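Local coordinates for protein aldehyde dehydrogenase (Staphylococcus aureus, PDB 6K10) that oxidises the aldehyde 4,4'-diaponeurosporen-4-al to 4,4'-diaponeurosporenoic acid in an NAD-dependent step of staphyloxanthin biosynthesis, at residues Thr57-Asn62 and Glu148-Val153; Ala247-Val252 and Gly290-Leu295; Ile71-Lys76 and Pro124-Phe129. The protein carries 1 engineered substitution. One frame throughout, in Å; residues are numbered along the deposited sequence.

Contact 1: Thr57-Asn62 and Glu148-Val153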
loop_
_atom_site.group_PDB
_atom_site.type_symbol
_atom_site.label_atom_id
_atom_site.label_comp_id
_atom_site.label_asym_id
_atom_site.label_seq_id
_atom_site.Cartn_x
_atom_site.Cartn_y
_atom_site.Cartn_z
ATOM N N THR A 57 -19.824 6.964 -29.554
ATOM C CA THR A 57 -19.565 6.076 -30.680
ATOM C C THR A 57 -19.017 4.731 -30.215
ATOM O O THR A 57 -19.383 3.683 -30.761
ATOM C CB THR A 57 -18.604 6.744 -31.664
ATOM O OG1 THR A 57 -19.189 7.959 -32.152
ATOM C CG2 THR A 57 -18.316 5.825 -32.842
ATOM N N ASP A 58 -18.161 4.736 -29.194
ATOM C CA ASP A 58 -17.489 3.511 -28.773
ATOM C C ASP A 58 -18.306 2.673 -27.800
ATOM O O ASP A 58 -18.215 1.440 -27.837
ATOM C CB ASP A 58 -16.131 3.841 -28.141
ATOM C CG ASP A 58 -15.149 4.426 -29.137
ATOM O OD1 ASP A 58 -15.477 4.470 -30.342
ATOM O OD2 ASP A 58 -14.042 4.825 -28.716
ATOM N N LEU A 59 -19.105 3.300 -26.934
ATOM C CA LEU A 59 -19.818 2.589 -25.878
ATOM C C LEU A 59 -21.320 2.849 -25.886
ATOM O O LEU A 59 -22.025 2.369 -24.989
ATOM C CB LEU A 59 -19.240 2.962 -24.509
ATOM C CG LEU A 59 -17.845 2.428 -24.177
ATOM C CD1 LEU A 59 -17.302 3.083 -22.917
ATOM C CD2 LEU A 59 -17.880 0.918 -24.023
ATOM N N GLY A 60 -21.831 3.590 -26.867
ATOM C CA GLY A 60 -23.236 3.964 -26.852
ATOM C C GLY A 60 -23.627 4.772 -25.637
ATOM O O GLY A 60 -24.795 4.753 -25.233
ATOM N N LYS A 61 -22.676 5.487 -25.042
ATOM C CA LYS A 61 -22.902 6.156 -23.768
ATOM C C LYS A 61 -23.593 7.495 -23.991
ATOM O O LYS A 61 -23.041 8.387 -24.645
ATOM C CB LYS A 61 -21.578 6.342 -23.031
ATOM C CG LYS A 61 -21.738 6.681 -21.559
ATOM C CD LYS A 61 -20.404 6.604 -20.833
ATOM C CE LYS A 61 -19.831 5.196 -20.894
ATOM N NZ LYS A 61 -19.021 4.859 -19.685
ATOM N N ASN A 62 -24.798 7.631 -23.443
ATOM C CA ASN A 62 -25.545 8.875 -23.540
ATOM C C ASN A 62 -24.868 9.971 -22.719
ATOM O O ASN A 62 -24.118 9.708 -21.776
ATOM C CB ASN A 62 -26.989 8.664 -23.079
ATOM C CG ASN A 62 -27.103 8.428 -21.584
ATOM O OD1 ASN A 62 -27.086 9.368 -20.791
ATOM N ND2 ASN A 62 -27.223 7.162 -21.193
ATOM N N GLU A 148 -7.409 0.258 -26.200
ATOM C CA GLU A 148 -7.613 0.359 -27.636
ATOM C C GLU A 148 -8.932 -0.255 -28.088
ATOM O O GLU A 148 -9.272 -0.149 -29.272
ATOM C CB GLU A 148 -6.447 -0.293 -28.389
ATOM C CG GLU A 148 -6.381 -1.805 -28.279
ATOM C CD GLU A 148 -5.451 -2.413 -29.314
ATOM O OE1 GLU A 148 -5.367 -3.657 -29.387
ATOM O OE2 GLU A 148 -4.803 -1.644 -30.055
ATOM N N LEU A 149 -9.680 -0.891 -27.180
ATOM C CA LEU A 149 -11.025 -1.349 -27.511
ATOM C C LEU A 149 -11.994 -0.189 -27.680
ATOM O O LEU A 149 -13.022 -0.345 -28.348
ATOM C CB LEU A 149 -11.550 -2.305 -26.439
ATOM C CG LEU A 149 -10.781 -3.612 -26.235
ATOM C CD1 LEU A 149 -11.569 -4.560 -25.342
ATOM C CD2 LEU A 149 -10.462 -4.265 -27.571
ATOM N N THR A 150 -11.698 0.957 -27.078
ATOM C CA THR A 150 -12.423 2.193 -27.328
ATOM C C THR A 150 -11.473 3.150 -28.042
ATOM O O THR A 150 -10.922 4.068 -27.419
ATOM C CB THR A 150 -12.953 2.789 -26.023
ATOM O OG1 THR A 150 -11.891 2.874 -25.066
ATOM C CG2 THR A 150 -14.055 1.906 -25.455
ATOM N N PRO A 151 -11.257 2.962 -29.348
ATOM C CA PRO A 151 -10.160 3.679 -30.018
ATOM C C PRO A 151 -10.425 5.158 -30.229
ATOM O O PRO A 151 -9.469 5.942 -30.274
ATOM C CB PRO A 151 -10.028 2.935 -31.353
ATOM C CG PRO A 151 -11.403 2.417 -31.617
ATOM C CD PRO A 151 -12.005 2.093 -30.273
ATOM N N ASN A 152 -11.684 5.571 -30.385
ATOM C CA ASN A 152 -11.961 6.995 -30.525
ATOM C C ASN A 152 -11.706 7.730 -29.216
ATOM O O ASN A 152 -11.166 8.841 -29.216
ATOM C CB ASN A 152 -13.397 7.209 -30.998
ATOM C CG ASN A 152 -13.606 6.752 -32.426
ATOM O OD1 ASN A 152 -13.100 7.367 -33.364
ATOM N ND2 ASN A 152 -14.347 5.663 -32.597
ATOM N N VAL A 153 -12.074 7.114 -28.090
ATOM C CA VAL A 153 -11.796 7.715 -26.788
ATOM C C VAL A 153 -10.293 7.816 -26.561
ATOM O O VAL A 153 -9.785 8.845 -26.099
ATOM C CB VAL A 153 -12.480 6.912 -25.668
ATOM C CG1 VAL A 153 -12.218 7.566 -24.320
ATOM C CG2 VAL A 153 -13.974 6.798 -25.932
HETATM O O HOH W 1 -15.513 0.812 -29.167
#

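Contact 2: Ala247-Val252 and Gly290-Leu295. Engineered in segment 247-252: Ser251 (natural residue Cys).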
loop_
_atom_site.group_PDB
_atom_site.type_symbol
_atom_site.label_atom_id
_atom_site.label_comp_id
_atom_site.label_asym_id
_atom_site.label_seq_id
_atom_site.Cartn_x
_atom_site.Cartn_y
_atom_site.Cartn_z
ATOM N N ALA A 247 -24.616 -0.429 -19.561
ATOM C CA ALA A 247 -24.997 -1.756 -20.047
ATOM C C ALA A 247 -24.314 -2.864 -19.249
ATOM O O ALA A 247 -23.941 -3.908 -19.787
ATOM C CB ALA A 247 -24.704 -1.902 -21.543
ATOM N N GLY A 248 -24.138 -2.634 -17.950
ATOM C CA GLY A 248 -23.556 -3.635 -17.079
ATOM C C GLY A 248 -22.047 -3.727 -17.101
ATOM O O GLY A 248 -21.487 -4.573 -16.393
ATOM N N GLN A 249 -21.370 -2.883 -17.874
ATOM C CA GLN A 249 -19.918 -2.961 -18.020
ATOM C C GLN A 249 -19.250 -2.131 -16.920
ATOM O O GLN A 249 -18.631 -1.092 -17.151
ATOM C CB GLN A 249 -19.514 -2.514 -19.419
ATOM C CG GLN A 249 -20.224 -3.328 -20.500
ATOM C CD GLN A 249 -20.067 -2.756 -21.893
ATOM O OE1 GLN A 249 -19.380 -3.330 -22.738
ATOM N NE2 GLN A 249 -20.721 -1.627 -22.147
ATOM N N THR A 250 -19.390 -2.630 -15.693
ATOM C CA THR A 250 -18.900 -1.951 -14.502
ATOM C C THR A 250 -18.360 -2.987 -13.528
ATOM O O THR A 250 -18.987 -4.027 -13.306
ATOM C CB THR A 250 -20.010 -1.129 -13.832
ATOM O OG1 THR A 250 -20.641 -0.293 -14.810
ATOM C CG2 THR A 250 -19.442 -0.259 -12.722
ATOM N N SER A 251 -17.195 -2.696 -12.947
ATOM C CA SER A 251 -16.582 -3.646 -12.028
ATOM C C SER A 251 -17.355 -3.769 -10.722
ATOM O O SER A 251 -17.256 -4.799 -10.047
ATOM C CB SER A 251 -15.131 -3.250 -11.758
ATOM O OG SER A 251 -15.056 -1.984 -11.127
ATOM N N VAL A 252 -18.130 -2.754 -10.354
ATOM C CA VAL A 252 -18.945 -2.799 -9.147
ATOM C C VAL A 252 -20.429 -2.936 -9.488
ATOM O O VAL A 252 -21.286 -2.720 -8.634
ATOM C CB VAL A 252 -18.682 -1.580 -8.248
ATOM C CG1 VAL A 252 -17.205 -1.512 -7.867
ATOM C CG2 VAL A 252 -19.105 -0.308 -8.944
ATOM N N GLY A 290 -26.922 1.937 -22.864
ATOM C CA GLY A 290 -25.680 1.833 -23.600
ATOM C C GLY A 290 -25.580 0.569 -24.435
ATOM O O GLY A 290 -26.531 -0.202 -24.580
ATOM N N ARG A 291 -24.387 0.364 -24.995
ATOM C CA ARG A 291 -24.110 -0.743 -25.898
ATOM C C ARG A 291 -22.808 -1.426 -25.497
ATOM O O ARG A 291 -21.998 -0.878 -24.747
ATOM C CB ARG A 291 -24.017 -0.266 -27.355
ATOM C CG ARG A 291 -25.286 0.387 -27.884
ATOM C CD ARG A 291 -26.400 -0.631 -28.019
ATOM N NE ARG A 291 -27.602 -0.075 -28.638
ATOM C CZ ARG A 291 -28.590 0.505 -27.963
ATOM N NH1 ARG A 291 -28.526 0.609 -26.642
ATOM N NH2 ARG A 291 -29.647 0.977 -28.611
ATOM N N ILE A 292 -22.609 -2.632 -26.025
ATOM C CA ILE A 292 -21.422 -3.422 -25.710
ATOM C C ILE A 292 -20.228 -2.879 -26.487
ATOM O O ILE A 292 -20.361 -2.415 -27.626
ATOM C CB ILE A 292 -21.681 -4.913 -26.010
ATOM C CG1 ILE A 292 -22.978 -5.369 -25.335
ATOM C CG2 ILE A 292 -20.524 -5.771 -25.528
ATOM C CD1 ILE A 292 -23.019 -5.108 -23.835
ATOM N N VAL A 293 -19.042 -2.947 -25.871
ATOM C CA VAL A 293 -17.880 -2.211 -26.376
ATOM C C VAL A 293 -17.493 -2.671 -27.778
ATOM O O VAL A 293 -17.222 -1.846 -28.659
ATOM C CB VAL A 293 -16.697 -2.331 -25.397
ATOM C CG1 VAL A 293 -16.327 -3.792 -25.146
ATOM C CG2 VAL A 293 -15.493 -1.551 -25.919
ATOM N N ASN A 294 -17.447 -3.982 -28.012
ATOM C CA ASN A 294 -16.996 -4.501 -29.296
ATOM C C ASN A 294 -17.664 -5.845 -29.566
ATOM O O ASN A 294 -18.417 -6.368 -28.740
ATOM C CB ASN A 294 -15.463 -4.592 -29.349
ATOM C CG ASN A 294 -14.888 -5.649 -28.413
ATOM O OD1 ASN A 294 -15.609 -6.301 -27.657
ATOM N ND2 ASN A 294 -13.571 -5.816 -28.463
ATOM N N LEU A 295 -17.372 -6.405 -30.742
ATOM C CA LEU A 295 -18.024 -7.641 -31.163
ATOM C C LEU A 295 -17.574 -8.838 -30.337
ATOM O O LEU A 295 -18.359 -9.771 -30.131
ATOM C CB LEU A 295 -17.760 -7.890 -32.647
ATOM C CG LEU A 295 -18.638 -7.050 -33.572
ATOM C CD1 LEU A 295 -18.209 -7.215 -35.018
ATOM C CD2 LEU A 295 -20.107 -7.426 -33.394
HETATM O O HOH W 2 -26.678 2.117 -19.923
#

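Contact 3: Ile71-Lys76 and Pro124-Phe129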
loop_
_atom_site.group_PDB
_atom_site.type_symbol
_atom_site.label_atom_id
_atom_site.label_comp_id
_atom_site.label_asym_id
_atom_site.label_seq_id
_atom_site.Cartn_x
_atom_site.Cartn_y
_atom_site.Cartn_z
ATOM N N ILE A 71 -16.900 12.655 -17.444
ATOM C CA ILE A 71 -16.405 14.024 -17.595
ATOM C C ILE A 71 -16.626 14.833 -16.325
ATOM O O ILE A 71 -15.677 15.372 -15.742
ATOM C CB ILE A 71 -17.061 14.712 -18.804
ATOM C CG1 ILE A 71 -16.769 13.941 -20.086
ATOM C CG2 ILE A 71 -16.568 16.145 -18.921
ATOM C CD1 ILE A 71 -17.309 14.616 -21.318
ATOM N N GLY A 72 -17.883 14.959 -15.898
ATOM C CA GLY A 72 -18.191 15.849 -14.790
ATOM C C GLY A 72 -17.498 15.450 -13.503
ATOM O O GLY A 72 -16.995 16.303 -12.767
ATOM N N ILE A 73 -17.462 14.148 -13.215
ATOM C CA ILE A 73 -16.813 13.676 -11.998
ATOM C C ILE A 73 -15.316 13.962 -12.040
ATOM O O ILE A 73 -14.695 14.204 -10.998
ATOM C CB ILE A 73 -17.115 12.178 -11.795
ATOM C CG1 ILE A 73 -16.569 11.684 -10.457
ATOM C CG2 ILE A 73 -16.562 11.350 -12.945
ATOM C CD1 ILE A 73 -17.271 10.446 -9.948
ATOM N N THR A 74 -14.718 13.961 -13.234
ATOM C CA THR A 74 -13.299 14.279 -13.359
ATOM C C THR A 74 -13.051 15.765 -13.137
ATOM O O THR A 74 -12.132 16.148 -12.405
ATOM C CB THR A 74 -12.786 13.843 -14.732
ATOM O OG1 THR A 74 -12.940 12.425 -14.867
ATOM C CG2 THR A 74 -11.316 14.209 -14.904
ATOM N N LEU A 75 -13.866 16.619 -13.762
ATOM C CA LEU A 75 -13.744 18.057 -13.550
ATOM C C LEU A 75 -13.892 18.406 -12.076
ATOM O O LEU A 75 -13.129 19.215 -11.536
ATOM C CB LEU A 75 -14.790 18.798 -14.383
ATOM C CG LEU A 75 -14.579 18.792 -15.897
ATOM C CD1 LEU A 75 -15.739 19.487 -16.588
ATOM C CD2 LEU A 75 -13.262 19.465 -16.251
ATOM N N LYS A 76 -14.873 17.795 -11.408
ATOM C CA LYS A 76 -15.057 18.028 -9.980
ATOM C C LYS A 76 -13.837 17.580 -9.186
ATOM O O LYS A 76 -13.424 18.253 -8.233
ATOM C CB LYS A 76 -16.313 17.304 -9.496
ATOM C CG LYS A 76 -16.761 17.694 -8.101
ATOM N N PRO A 124 -13.439 4.536 -20.055
ATOM C CA PRO A 124 -12.082 4.709 -20.594
ATOM C C PRO A 124 -11.505 6.085 -20.353
ATOM O O PRO A 124 -10.282 6.249 -20.439
ATOM C CB PRO A 124 -12.269 4.436 -22.091
ATOM C CG PRO A 124 -13.691 4.820 -22.361
ATOM C CD PRO A 124 -14.464 4.493 -21.112
ATOM N N PHE A 125 -12.341 7.074 -20.050
ATOM C CA PHE A 125 -11.877 8.422 -19.750
ATOM C C PHE A 125 -11.628 8.588 -18.253
ATOM O O PHE A 125 -10.529 8.968 -17.839
ATOM C CB PHE A 125 -12.901 9.438 -20.274
ATOM C CG PHE A 125 -12.529 10.871 -20.033
ATOM C CD1 PHE A 125 -12.938 11.521 -18.883
ATOM C CD2 PHE A 125 -11.787 11.573 -20.968
ATOM C CE1 PHE A 125 -12.604 12.842 -18.660
ATOM C CE2 PHE A 125 -11.451 12.897 -20.753
ATOM C CZ PHE A 125 -11.861 13.532 -19.597
ATOM N N GLN A 126 -12.639 8.282 -17.431
ATOM C CA GLN A 126 -12.510 8.447 -15.984
ATOM C C GLN A 126 -11.373 7.608 -15.414
ATOM O O GLN A 126 -10.639 8.066 -14.530
ATOM C CB GLN A 126 -13.833 8.100 -15.295
ATOM C CG GLN A 126 -13.704 7.622 -13.853
ATOM C CD GLN A 126 -13.419 8.739 -12.870
ATOM O OE1 GLN A 126 -13.359 9.913 -13.239
ATOM N NE2 GLN A 126 -13.244 8.377 -11.605
ATOM N N LEU A 127 -11.202 6.385 -15.912
ATOM C CA LEU A 127 -10.156 5.526 -15.375
ATOM C C LEU A 127 -8.766 5.898 -15.869
ATOM O O LEU A 127 -7.785 5.332 -15.380
ATOM C CB LEU A 127 -10.473 4.064 -15.687
ATOM C CG LEU A 127 -11.780 3.599 -15.032
ATOM C CD1 LEU A 127 -12.242 2.263 -15.594
ATOM C CD2 LEU A 127 -11.615 3.518 -13.522
ATOM N N VAL A 128 -8.658 6.818 -16.820
ATOM C CA VAL A 128 -7.382 7.468 -17.102
ATOM C C VAL A 128 -7.151 8.659 -16.178
ATOM O O VAL A 128 -6.082 8.794 -15.575
ATOM C CB VAL A 128 -7.307 7.890 -18.588
ATOM C CG1 VAL A 128 -6.220 8.945 -18.788
ATOM C CG2 VAL A 128 -7.029 6.697 -19.486
ATOM N N PHE A 129 -8.163 9.516 -16.021
ATOM C CA PHE A 129 -7.895 10.841 -15.472
ATOM C C PHE A 129 -8.033 10.932 -13.958
ATOM O O PHE A 129 -7.346 11.757 -13.342
ATOM C CB PHE A 129 -8.782 11.876 -16.168
ATOM C CG PHE A 129 -8.328 12.196 -17.572
ATOM C CD1 PHE A 129 -7.336 13.135 -17.773
ATOM C CD2 PHE A 129 -8.861 11.551 -18.673
ATOM C CE1 PHE A 129 -6.887 13.435 -19.040
ATOM C CE2 PHE A 129 -8.412 11.848 -19.948
ATOM C CZ PHE A 129 -7.425 12.794 -20.132
#

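Contact 1: Thr57-Asn62 and Glu148-Val153
Helix 48-59 runs out in segment 57-62, where Gly60 leaves helical geometry with positive phi, and helix 151-164 starts in segment 148-153 just after Thr150. The two chains come closest at Asp58 and Thr150, whose CA atoms are 5.4 Å apart. Asp58 carries the contact. Its CG stands anti to the carbonyl carbon, which extends the carboxylate across to the first turn of the other helix. Asp58 OD2 accepts a bond from Val153 N at 3.1 Å, met from above the carboxylate plane, and a weak, bent one from Asn152 N at 3.0 Å. Asp58 OD1 offers its syn lone pair to Asn152 ND2 at 2.8 Å in a nearly straight bond (176°) that lies in the amide plane. CB of Asp58 meanwhile rests on Thr150 CG2, which also meets Leu59 CG. Although Thr150 holds the N-cap position, its hydroxyl makes no capping bond; a carboxylate from a distant helix takes up the N-H groups instead, and its negative charge probably suits this helix end. Helix 151-164 links parallel strands 141-145 and 170-172, so the contact lies at the helix start in a beta-alpha-beta crossover of the Rossmann-like NAD-binding domain of aldehyde dehydrogenases.

Contact 2: Ala247-Val252 and Gly290-Leu295
Gln249 reaches from one irregular loop, between helix 232-244 and strand 256-260, to another that leads into helix 295-307. Its CB points toward segment 290-295 from the centre of an inverse gamma turn. CG lies anti to the carbonyl carbon, and beyond it the chain is extended (chi2 169°), so that the amide is carried straight to the opposing backbone. Gln249 CD comes within 3.9 Å of Arg291 O. At the tip the two amide atoms grip different peptide groups: Gln249 NE2 donates to Arg291 O at 3.0 Å, while Gln249 OE1 receives Val293 N at 3.2 Å. Both bonds are bent (137° and 138°), but the first donor sits above the Arg291 carbonyl plane, whereas the second meets a side-chain lone pair in plane. Gln249 OE1 also sits 3.6 Å from Ile292 CA. With both ends engaged, the amide is fixed in rotation as well as in place. The loop that carries it is the Gly-Gln-x-Cys stretch of the aldehyde dehydrogenase family, whose predicted nucleophile position is occupied here by the engineered Ser251. On the backbone side, Gln249 O accepts from Asn246 ND2 and Asn122 ND2, while Phe121 packs against the side chain. Ala247, at the start of the same loop, lays its CB 3.9 Å from Gly290 C and makes a looser apolar approach to Ile292 CD1. There a water also bridges the chains, accepting from Ala247 N and from Gly290 N at 3.0 Å. Arg291 directs its CB away from the Gln249 loop; its NH2 pairs with Glu322, and its NH1 donates to Gly290 O.

Contact 3: Ile71-Lys76 and Pro124-Phe129
Thr74 faces the N-terminal turn of helix 126-138 from the side of helix 63-89, and the other side chains are arranged about it. Its hydroxyl and methyl diverge: OG1, anti to the carbonyl carbon, is turned to Gln126 and Phe125, and Thr74 CG2, anti to the backbone N, rests 3.7 Å from Phe129 CB. Thr74 and Gln126 slide past one another in opposite directions. Gln126 bends at chi2 (76°), which folds the amide back so that OE1 lies 3.0 Å from Thr74 OG1 and 3.5 Å from Ile73 CG2. Ile73 crosses Gln126 at about a right angle and touches it with this branch methyl, while on the subunit interface it packs on Phe464 of the second subunit. Phe125 sends its ring across to helix 63-89, CG anti to the backbone N (chi1 -180°). There Phe125 CE1 meets Ile71 CA at 4.1 Å and Thr74 OG1 at 3.8 Å, both approaching the ring obliquely. One face of that ring is taken by its neighbour one turn on: Phe129 CD2 lies 3.5 Å above the Phe125 plane, over the centre. Ile44 of helix 30-46 and Ile51 of helix 48-59 also pack on Phe125, which places the contact in the helical layer of the NAD-binding domain. Glu70, one turn before Thr74, accepts Phe125 N and Gln126 N at OE1 and pairs with Lys61 through OE2, so its charge only probably complements the start of helix 126-138, while its carbonyl O accepts from Thr74 OG1. The helices thus meet through apolar surfaces with a polar pair set among them. Since Thr74 OG1 donates to that carbonyl, its one proton is not directed at Gln126 OE1, and their short approach is a close oxygen pair.

Contacts 1 and 2 adjoin, their centres 10 Å apart: Leu59 O and Arg291 N are 3.1 Å apart, a probable hydrogen bond, and Leu59 CD2 packs on Val293 CB. Contact 3, nested along the chain inside the loop that contact 1 closes, meets it through Pro124, whose CD is 3.6 Å from Leu59 CD1. Contacts 2 and 3 do not touch; their nearest atoms are about 7 Å apart. Lys61 of contact 1 forms a salt bridge with Glu70, the residue that also receives the backbone of contact 3. Toward the predicted active site, the Gln126 side chain is about 10 Å from those of both Glu217 and the engineered Ser251, which lies in a segment of contact 2.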